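Local coordinates for GCN5-related N-acetyltransferase (Kribbella flavida, PDB 4MY3), which is a GNAT-family acetyltransferase that binds acetyl-CoA and probably transfers its acetyl group to amines, perhaps those of aminoglycosides, at the interface of chains A and B and the interface of chains A and C. Sequence-based numbering; all coordinates share one arbitrary frame. Chains: chain A/B/C, GCN5-related N-acetyltransferase.

Contact 1: the interface of chains A and B. Residues chain A 266-268; chain B 126-127, 130.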
loop_
_atom_site.group_PDB
_atom_site.type_symbol
_atom_site.label_atom_id
_atom_site.label_comp_id
_atom_site.label_asym_id
_atom_site.label_seq_id
_atom_site.Cartn_x
_atom_site.Cartn_y
_atom_site.Cartn_z
ATOM N N LEU A 266 14.543 -30.104 1.855
ATOM C CA LEU A 266 13.533 -30.989 1.287
ATOM C C LEU A 266 12.655 -30.317 0.243
ATOM O O LEU A 266 12.325 -30.911 -0.779
ATOM C CB LEU A 266 12.644 -31.561 2.397
ATOM C CG LEU A 266 13.284 -32.558 3.372
ATOM C CD1 LEU A 266 12.389 -32.761 4.575
ATOM C CD2 LEU A 266 13.564 -33.875 2.685
ATOM N N VAL A 267 12.263 -29.079 0.516
ATOM C CA VAL A 267 11.318 -28.353 -0.327
ATOM C C VAL A 267 11.971 -27.845 -1.630
ATOM O O VAL A 267 13.154 -27.518 -1.643
ATOM C CB VAL A 267 10.680 -27.203 0.470
ATOM C CG1 VAL A 267 11.700 -26.114 0.765
ATOM C CG2 VAL A 267 9.523 -26.641 -0.265
ATOM N N GLU A 268 11.211 -27.800 -2.723
ATOM C CA GLU A 268 11.797 -27.492 -4.021
ATOM C C GLU A 268 11.879 -25.998 -4.368
ATOM O O GLU A 268 12.649 -25.606 -5.247
ATOM C CB GLU A 268 11.090 -28.256 -5.142
ATOM C CG GLU A 268 9.823 -27.596 -5.651
ATOM C CD GLU A 268 9.261 -28.284 -6.891
ATOM O OE1 GLU A 268 9.626 -27.863 -8.011
ATOM O OE2 GLU A 268 8.455 -29.238 -6.750
ATOM N N THR B 126 15.699 -25.206 -7.761
ATOM C CA THR B 126 16.561 -26.118 -7.012
ATOM C C THR B 126 16.758 -27.495 -7.604
ATOM O O THR B 126 17.777 -28.130 -7.334
ATOM C CB THR B 126 16.028 -26.356 -5.602
ATOM O OG1 THR B 126 14.762 -27.030 -5.689
ATOM C CG2 THR B 126 15.899 -25.027 -4.843
ATOM N N VAL B 127 15.784 -27.971 -8.377
ATOM C CA VAL B 127 15.757 -29.366 -8.811
ATOM C C VAL B 127 16.927 -29.774 -9.691
ATOM O O VAL B 127 17.601 -30.758 -9.405
ATOM C CB VAL B 127 14.432 -29.726 -9.523
ATOM C CG1 VAL B 127 14.550 -31.082 -10.232
ATOM C CG2 VAL B 127 13.291 -29.738 -8.521
ATOM N N ARG B 130 20.305 -29.808 -7.592
ATOM C CA ARG B 130 20.361 -30.947 -6.680
ATOM C C ARG B 130 20.662 -32.248 -7.433
ATOM O O ARG B 130 21.484 -33.072 -7.009
ATOM C CB ARG B 130 19.070 -31.043 -5.850
ATOM C CG ARG B 130 19.013 -30.003 -4.750
ATOM C CD ARG B 130 17.696 -29.968 -4.017
ATOM N NE ARG B 130 17.807 -29.175 -2.781
ATOM C CZ ARG B 130 16.770 -28.630 -2.154
ATOM N NH1 ARG B 130 15.549 -28.778 -2.642
ATOM N NH2 ARG B 130 16.947 -27.939 -1.045
#
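The guanidinium of B:Arg130 meets chain A at its edge. The carbonyl of A:Val267 lies there, with its oxygen 5° from the guanidinium plane. NH1 of B:Arg130 gives a hydrogen bond of 2.9 Å to this backbone O of A:Val267. The bond is nearly straight, 168° at the hydrogen. The donor stands above the carbonyl plane, 45° out of it. The arginine gets there on a chain extended from CG to NE, which carries the charged end from helix 127-132 of chain B to the loop after helix 263-266 of chain A. B:Thr126, just before helix 127-132, makes a further bond. Its hydroxyl OG1 donates to the backbone O of A:Glu268 at 2.6 Å. The methyl CG2 of B:Thr126 touches the same oxygen. A valine in its place would probably leave the A:Glu268 carbonyl without this hydroxyl donor and weaken the hold on the loop. These bonds use main-chain oxygens of chain A, so they read the path of the loop rather than its side chains. This is a loop-to-helix patch in a two-fold interface of the deposited assembly, and its twin has the chains exchanged. The contacts alone do not prove the interface biological. A:Glu268 belongs to the acetyl-CoA site, so the neighbouring subunit may help to shape that site. Beyond these bonds, the carboxylate oxygen OE1 of A:Glu268 lies 4.1 Å from the methyl CG2 of B:Val127.

Contact 2: the interface of chains A and C. Residues chain A 155-156, 158, 160, 238, 241-242; chain C 95.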
loop_
_atom_site.group_PDB
_atom_site.type_symbol
_atom_site.label_atom_id
_atom_site.label_comp_id
_atom_site.label_asym_id
_atom_site.label_seq_id
_atom_site.Cartn_x
_atom_site.Cartn_y
_atom_site.Cartn_z
ATOM N N GLY A 155 5.370 -38.645 1.686
ATOM C CA GLY A 155 5.172 -39.320 2.961
ATOM C C GLY A 155 3.745 -39.731 3.319
ATOM O O GLY A 155 3.419 -39.869 4.497
ATOM N N ARG A 156 2.892 -39.949 2.319
ATOM C CA ARG A 156 1.489 -40.293 2.586
ATOM C C ARG A 156 1.287 -41.668 3.238
ATOM O O ARG A 156 0.206 -41.971 3.746
ATOM C CB ARG A 156 0.622 -40.155 1.325
ATOM C CG ARG A 156 1.341 -40.413 0.027
ATOM C CD ARG A 156 0.367 -40.338 -1.138
ATOM N NE ARG A 156 -0.721 -41.315 -1.025
ATOM C CZ ARG A 156 -1.572 -41.616 -2.009
ATOM N NH1 ARG A 156 -2.528 -42.519 -1.814
ATOM N NH2 ARG A 156 -1.471 -41.023 -3.193
ATOM N N VAL A 158 2.817 -42.471 5.901
ATOM C CA VAL A 158 3.050 -42.232 7.321
ATOM C C VAL A 158 1.783 -41.874 8.100
ATOM O O VAL A 158 1.042 -40.975 7.704
ATOM C CB VAL A 158 4.092 -41.114 7.508
ATOM C CG1 VAL A 158 4.303 -40.792 8.994
ATOM C CG2 VAL A 158 5.395 -41.511 6.846
ATOM N N VAL A 160 -0.656 -40.329 10.795
ATOM C CA VAL A 160 -0.735 -39.021 11.443
ATOM C C VAL A 160 -2.139 -38.755 11.999
ATOM O O VAL A 160 -3.091 -38.607 11.241
ATOM C CB VAL A 160 -0.438 -37.896 10.432
ATOM C CG1 VAL A 160 -0.391 -36.553 11.139
ATOM C CG2 VAL A 160 0.851 -38.171 9.677
ATOM N N ALA A 238 5.480 -36.271 5.651
ATOM C CA ALA A 238 4.055 -36.329 5.972
ATOM C C ALA A 238 3.544 -35.122 6.784
ATOM O O ALA A 238 2.436 -34.621 6.547
ATOM C CB ALA A 238 3.743 -37.609 6.703
ATOM N N ALA A 241 3.251 -32.058 4.619
ATOM C CA ALA A 241 2.069 -32.351 3.814
ATOM C C ALA A 241 0.749 -32.114 4.563
ATOM O O ALA A 241 -0.219 -31.613 3.984
ATOM C CB ALA A 241 2.130 -33.783 3.288
ATOM N N THR A 242 0.687 -32.480 5.836
ATOM C CA THR A 242 -0.520 -32.175 6.601
ATOM C C THR A 242 -0.716 -30.656 6.683
ATOM O O THR A 242 -1.835 -30.169 6.493
ATOM C CB THR A 242 -0.519 -32.796 8.019
ATOM O OG1 THR A 242 -0.230 -34.197 7.930
ATOM C CG2 THR A 242 -1.882 -32.611 8.685
ATOM N N ARG C 95 -5.592 -36.403 3.778
ATOM C CA ARG C 95 -5.076 -35.982 2.490
ATOM C C ARG C 95 -4.997 -37.153 1.522
ATOM O O ARG C 95 -4.555 -38.246 1.888
ATOM C CB ARG C 95 -3.678 -35.394 2.680
ATOM C CG ARG C 95 -2.738 -36.335 3.419
ATOM C CD ARG C 95 -1.365 -35.744 3.694
ATOM N NE ARG C 95 -0.436 -36.793 4.115
ATOM C CZ ARG C 95 -0.457 -37.377 5.313
ATOM N NH1 ARG C 95 -1.354 -37.003 6.218
ATOM N NH2 ARG C 95 0.418 -38.334 5.607
#
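Helix 233-246 of chain A and the loops around A:Gly155, A:Val158 and A:Val160 receive one loop residue of chain C, C:Arg95. This arginine opens the Arg-x-x-Gly-x-Gly signature of the GNAT family, which leads into helix 99-113 and holds the pyrophosphate of acetyl-CoA. The A/C interface is not an exact two-fold and may not be biological, but this packing could bear on acetyl-CoA binding. The side chain of C:Arg95 is extended from CG to NE and enters between the helix and the loops. The methyl CB of A:Ala241 packs against the shaft, 4.0 Å from CD of C:Arg95. Farther in, the backbone O of A:Ala238 lies over the centre of one guanidinium face, 4.2 Å above the plane. The carbonyl oxygens of A:Gly155 and A:Val158 sit at the guanidinium edge, in its plane. These carbonyls would probably favour its positive charge. NH2 of C:Arg95 makes a weak hydrogen bond of 3.4 Å to O of A:Val158, bent to 141° at the hydrogen. The methyl CB of A:Ala238 is 3.6 Å from the same NH2. A:Thr242 crosses the arginine at about a right angle. Its OG1 donates to O of A:Ala238 at 3.0 Å, within the helix, and lies 3.5 Å from NH1 of C:Arg95.

Contact 3: the interface of chains A and B. Residues chain A 230-232, 236, 262, 265; chain B 359, 362-363.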
loop_
_atom_site.group_PDB
_atom_site.type_symbol
_atom_site.label_atom_id
_atom_site.label_comp_id
_atom_site.label_asym_id
_atom_site.label_seq_id
_atom_site.Cartn_x
_atom_site.Cartn_y
_atom_site.Cartn_z
ATOM N N ALA A 230 10.366 -33.720 13.858
ATOM C CA ALA A 230 10.338 -34.927 13.045
ATOM C C ALA A 230 11.716 -35.556 13.007
ATOM O O ALA A 230 12.696 -34.905 12.659
ATOM C CB ALA A 230 9.880 -34.605 11.643
ATOM N N HIS A 231 11.787 -36.835 13.346
ATOM C CA HIS A 231 13.071 -37.512 13.455
ATOM C C HIS A 231 13.489 -38.179 12.143
ATOM O O HIS A 231 14.643 -38.064 11.731
ATOM C CB HIS A 231 13.041 -38.497 14.623
ATOM C CG HIS A 231 12.808 -37.837 15.948
ATOM N ND1 HIS A 231 12.214 -38.480 17.013
ATOM C CD2 HIS A 231 13.086 -36.579 16.375
ATOM C CE1 HIS A 231 12.138 -37.649 18.040
ATOM N NE2 HIS A 231 12.658 -36.488 17.678
ATOM N N SER A 232 12.549 -38.845 11.479
ATOM C CA SER A 232 12.816 -39.449 10.176
ATOM C C SER A 232 12.369 -38.555 9.012
ATOM O O SER A 232 11.565 -37.634 9.178
ATOM C CB SER A 232 12.109 -40.792 10.062
ATOM O OG SER A 232 10.715 -40.583 9.952
ATOM N N ALA A 236 8.981 -36.185 8.408
ATOM C CA ALA A 236 9.117 -34.764 8.110
ATOM C C ALA A 236 8.278 -34.452 6.885
ATOM O O ALA A 236 7.610 -33.416 6.807
ATOM C CB ALA A 236 10.572 -34.394 7.891
ATOM N N PRO A 262 15.567 -28.862 8.630
ATOM C CA PRO A 262 15.639 -29.669 7.405
ATOM C C PRO A 262 14.612 -29.374 6.295
ATOM O O PRO A 262 14.780 -29.950 5.235
ATOM C CB PRO A 262 15.503 -31.112 7.916
ATOM C CG PRO A 262 14.981 -30.994 9.307
ATOM C CD PRO A 262 15.459 -29.687 9.841
ATOM N N LEU A 265 16.094 -28.237 2.945
ATOM C CA LEU A 265 16.792 -29.220 2.146
ATOM C C LEU A 265 15.791 -30.099 1.397
ATOM O O LEU A 265 16.141 -30.749 0.416
ATOM C CB LEU A 265 17.722 -30.066 3.024
ATOM C CG LEU A 265 18.794 -29.336 3.840
ATOM C CD1 LEU A 265 19.371 -30.277 4.850
ATOM C CD2 LEU A 265 19.908 -28.805 2.973
ATOM N N ALA B 359 20.308 -32.700 10.852
ATOM C CA ALA B 359 19.537 -32.162 9.739
ATOM C C ALA B 359 19.676 -33.006 8.472
ATOM O O ALA B 359 18.679 -33.338 7.829
ATOM C CB ALA B 359 19.967 -30.747 9.461
ATOM N N THR B 362 17.876 -36.339 8.801
ATOM C CA THR B 362 16.442 -36.179 8.631
ATOM C C THR B 362 16.092 -35.887 7.182
ATOM O O THR B 362 15.101 -36.385 6.670
ATOM C CB THR B 362 15.900 -35.076 9.503
ATOM O OG1 THR B 362 16.154 -35.409 10.866
ATOM C CG2 THR B 362 14.398 -34.933 9.304
ATOM N N ALA B 363 16.909 -35.087 6.509
ATOM C CA ALA B 363 16.671 -34.805 5.092
ATOM C C ALA B 363 16.995 -36.030 4.222
ATOM O O ALA B 363 16.797 -36.016 3.007
ATOM C CB ALA B 363 17.476 -33.602 4.652
#
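Helix 357-362 of chain B and B:Ala363 just after it meet three pieces of chain A: the end of strand 223-230 with its following loop, the start of helix 233-246, and the A:Pro262 turn with helix 263-266. The helix of chain B belongs to the sterol carrier protein-like region. The elements of chain A belong to the second GNAT region. This two-fold interface, perhaps only of the deposited assembly, repeats the patch with the chains exchanged. B:Thr362 is the centre of the patch. Its hydroxyl OG1 gives a hydrogen bond of 3.2 Å to the backbone O of A:His231. The donor stands above the carbonyl plane, 45° out of it. OG1 lies beside the backbone N (chi1 -61°), which places the methyl CG2 anti to that N. This methyl faces the carbonyl oxygens of A:Ala230 and A:Ser232, 3.8 Å from O of A:Ala230. It also packs 4.0 Å from the ring carbon CG of A:Pro262 and reaches CB of A:Ala236. An alanine here would probably leave the A:His231 carbonyl without its hydroxyl partner and open a gap beside the proline ring. The proline ring continues toward B:Ala359, with CB of A:Pro262 3.9 Å from the backbone O of B:Ala359. Next along, the methyl CB of B:Ala363 rests on A:Leu265, 3.8 Å from its branch atom CD1 and 3.9 Å from its CB. The leucine thus meets this methyl with the root of its side chain as well as one branch.

Contact 4: the interface of chains A and C. Residues chain A 160, 162, 207; chain C 27, 61, 92-93.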
loop_
_atom_site.group_PDB
_atom_site.type_symbol
_atom_site.label_atom_id
_atom_site.label_comp_id
_atom_site.label_asym_id
_atom_site.label_seq_id
_atom_site.Cartn_x
_atom_site.Cartn_y
_atom_site.Cartn_z
ATOM N N VAL A 160 -0.656 -40.329 10.795
ATOM C CA VAL A 160 -0.735 -39.021 11.443
ATOM C C VAL A 160 -2.139 -38.755 11.999
ATOM O O VAL A 160 -3.091 -38.607 11.241
ATOM C CB VAL A 160 -0.438 -37.896 10.432
ATOM C CG1 VAL A 160 -0.391 -36.553 11.139
ATOM C CG2 VAL A 160 0.851 -38.171 9.677
ATOM N N ARG A 162 -4.855 -36.492 14.731
ATOM C CA ARG A 162 -5.122 -35.283 15.488
ATOM C C ARG A 162 -4.740 -35.506 16.960
ATOM O O ARG A 162 -4.792 -36.629 17.464
ATOM C CB ARG A 162 -6.594 -34.902 15.304
ATOM C CG ARG A 162 -7.171 -33.945 16.320
ATOM C CD ARG A 162 -8.496 -33.383 15.819
ATOM N NE ARG A 162 -9.481 -34.422 15.534
ATOM C CZ ARG A 162 -10.379 -34.846 16.417
ATOM N NH1 ARG A 162 -10.411 -34.321 17.637
ATOM N NH2 ARG A 162 -11.243 -35.796 16.087
ATOM N N TYR A 207 -0.980 -32.216 15.395
ATOM C CA TYR A 207 -0.954 -33.577 14.858
ATOM C C TYR A 207 0.288 -34.333 15.305
ATOM O O TYR A 207 1.359 -33.753 15.461
ATOM C CB TYR A 207 -1.036 -33.557 13.337
ATOM C CG TYR A 207 -2.320 -32.960 12.825
ATOM C CD1 TYR A 207 -3.465 -33.743 12.703
ATOM C CD2 TYR A 207 -2.391 -31.621 12.461
ATOM C CE1 TYR A 207 -4.645 -33.216 12.247
ATOM C CE2 TYR A 207 -3.577 -31.077 11.995
ATOM C CZ TYR A 207 -4.703 -31.884 11.892
ATOM O OH TYR A 207 -5.896 -31.365 11.438
ATOM N N ARG C 27 -10.113 -26.366 10.781
ATOM C CA ARG C 27 -8.747 -26.771 10.476
ATOM C C ARG C 27 -8.265 -26.135 9.177
ATOM O O ARG C 27 -7.064 -26.065 8.927
ATOM C CB ARG C 27 -8.640 -28.299 10.412
ATOM C CG ARG C 27 -9.156 -29.003 11.665
ATOM C CD ARG C 27 -8.021 -29.323 12.598
ATOM N NE ARG C 27 -8.439 -29.434 13.996
ATOM C CZ ARG C 27 -7.679 -29.948 14.966
ATOM N NH1 ARG C 27 -8.140 -30.009 16.212
ATOM N NH2 ARG C 27 -6.460 -30.411 14.692
ATOM N N GLU C 61 -15.897 -40.821 13.220
ATOM C CA GLU C 61 -15.401 -39.458 13.205
ATOM C C GLU C 61 -15.719 -38.789 11.880
ATOM O O GLU C 61 -15.200 -39.184 10.836
ATOM C CB GLU C 61 -13.894 -39.481 13.450
ATOM C CG GLU C 61 -13.158 -38.161 13.295
ATOM C CD GLU C 61 -11.645 -38.336 13.457
ATOM O OE1 GLU C 61 -11.057 -37.695 14.360
ATOM O OE2 GLU C 61 -11.046 -39.128 12.690
ATOM N N PRO C 92 -7.527 -32.267 6.847
ATOM C CA PRO C 92 -6.168 -32.259 6.296
ATOM C C PRO C 92 -5.429 -33.582 6.489
ATOM O O PRO C 92 -4.716 -33.996 5.583
ATOM C CB PRO C 92 -5.469 -31.170 7.105
ATOM C CG PRO C 92 -6.553 -30.350 7.654
ATOM C CD PRO C 92 -7.667 -31.286 7.929
ATOM N N GLU C 93 -5.584 -34.234 7.639
ATOM C CA GLU C 93 -4.902 -35.512 7.863
ATOM C C GLU C 93 -5.498 -36.664 7.047
ATOM O O GLU C 93 -5.025 -37.789 7.134
ATOM C CB GLU C 93 -4.886 -35.894 9.346
ATOM C CG GLU C 93 -6.217 -36.417 9.872
ATOM C CD GLU C 93 -7.078 -35.324 10.479
ATOM O OE1 GLU C 93 -7.271 -34.274 9.818
ATOM O OE2 GLU C 93 -7.560 -35.517 11.624
#
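A:Arg162 and C:Glu61 reach toward each other from opposite directions and close a salt bridge. NH2 of A:Arg162 donates to the carboxylate oxygen OE1 of C:Glu61 at 2.6 Å. OE1 uses its anti lone pair, on the side away from the other oxygen. The guanidinium and carboxylate planes are turned 51° apart, so this is not a flat two-pronged pairing. The bend of A:Arg162 at chi3 (58°) turns its guanidinium toward the glutamate. Its aliphatic part serves a second neighbour. C:Arg27 crosses A:Arg162 at about a right angle, and CD of A:Arg162 lies over one face of the C:Arg27 guanidinium, offset toward the rim, 3.6 Å from CZ of C:Arg27. The nearby carboxylate of C:Glu93 may help to offset the charge of A:Arg162. A:Tyr207 is wedged between C:Arg27 and C:Glu93. OE2 of C:Glu93 lies at the tyrosine edge, in the ring plane, and the carboxylate is turned 74° against the ring. NH2 of C:Arg27 comes over the face of the phenol and makes a weak hydrogen bond of 3.4 Å to the hydroxyl OH of A:Tyr207. The A/C interface may be only that of the deposited assembly. In chain A the site joins the short strand 161-162 to strand 204-209 of the second GNAT region. In chain C it spans helix 18-29, the start of strand 61-75 and the 3-10 helix 92-94, all within the first GNAT region.

Chain A meets chains B and C in the six-copy assembly. Contacts 1 and 3 join it to chain B and lie about 14 Å apart between C-alpha centres; helix 263-266 and the loop after it border both. Contacts 2 and 4 join it to chain C, about 10 Å apart, and share A:Val160. Helix 233-246 takes part in contacts 2 and 3, whose centres are also about 14 Å apart, so it links the two interfaces. Contacts 1 and 4 are the most distant, about 27 Å. Residues of the acetyl-CoA site occur in contacts 1 and 2, so assembly may influence acetyl-CoA binding, although the contacts alone do not show this.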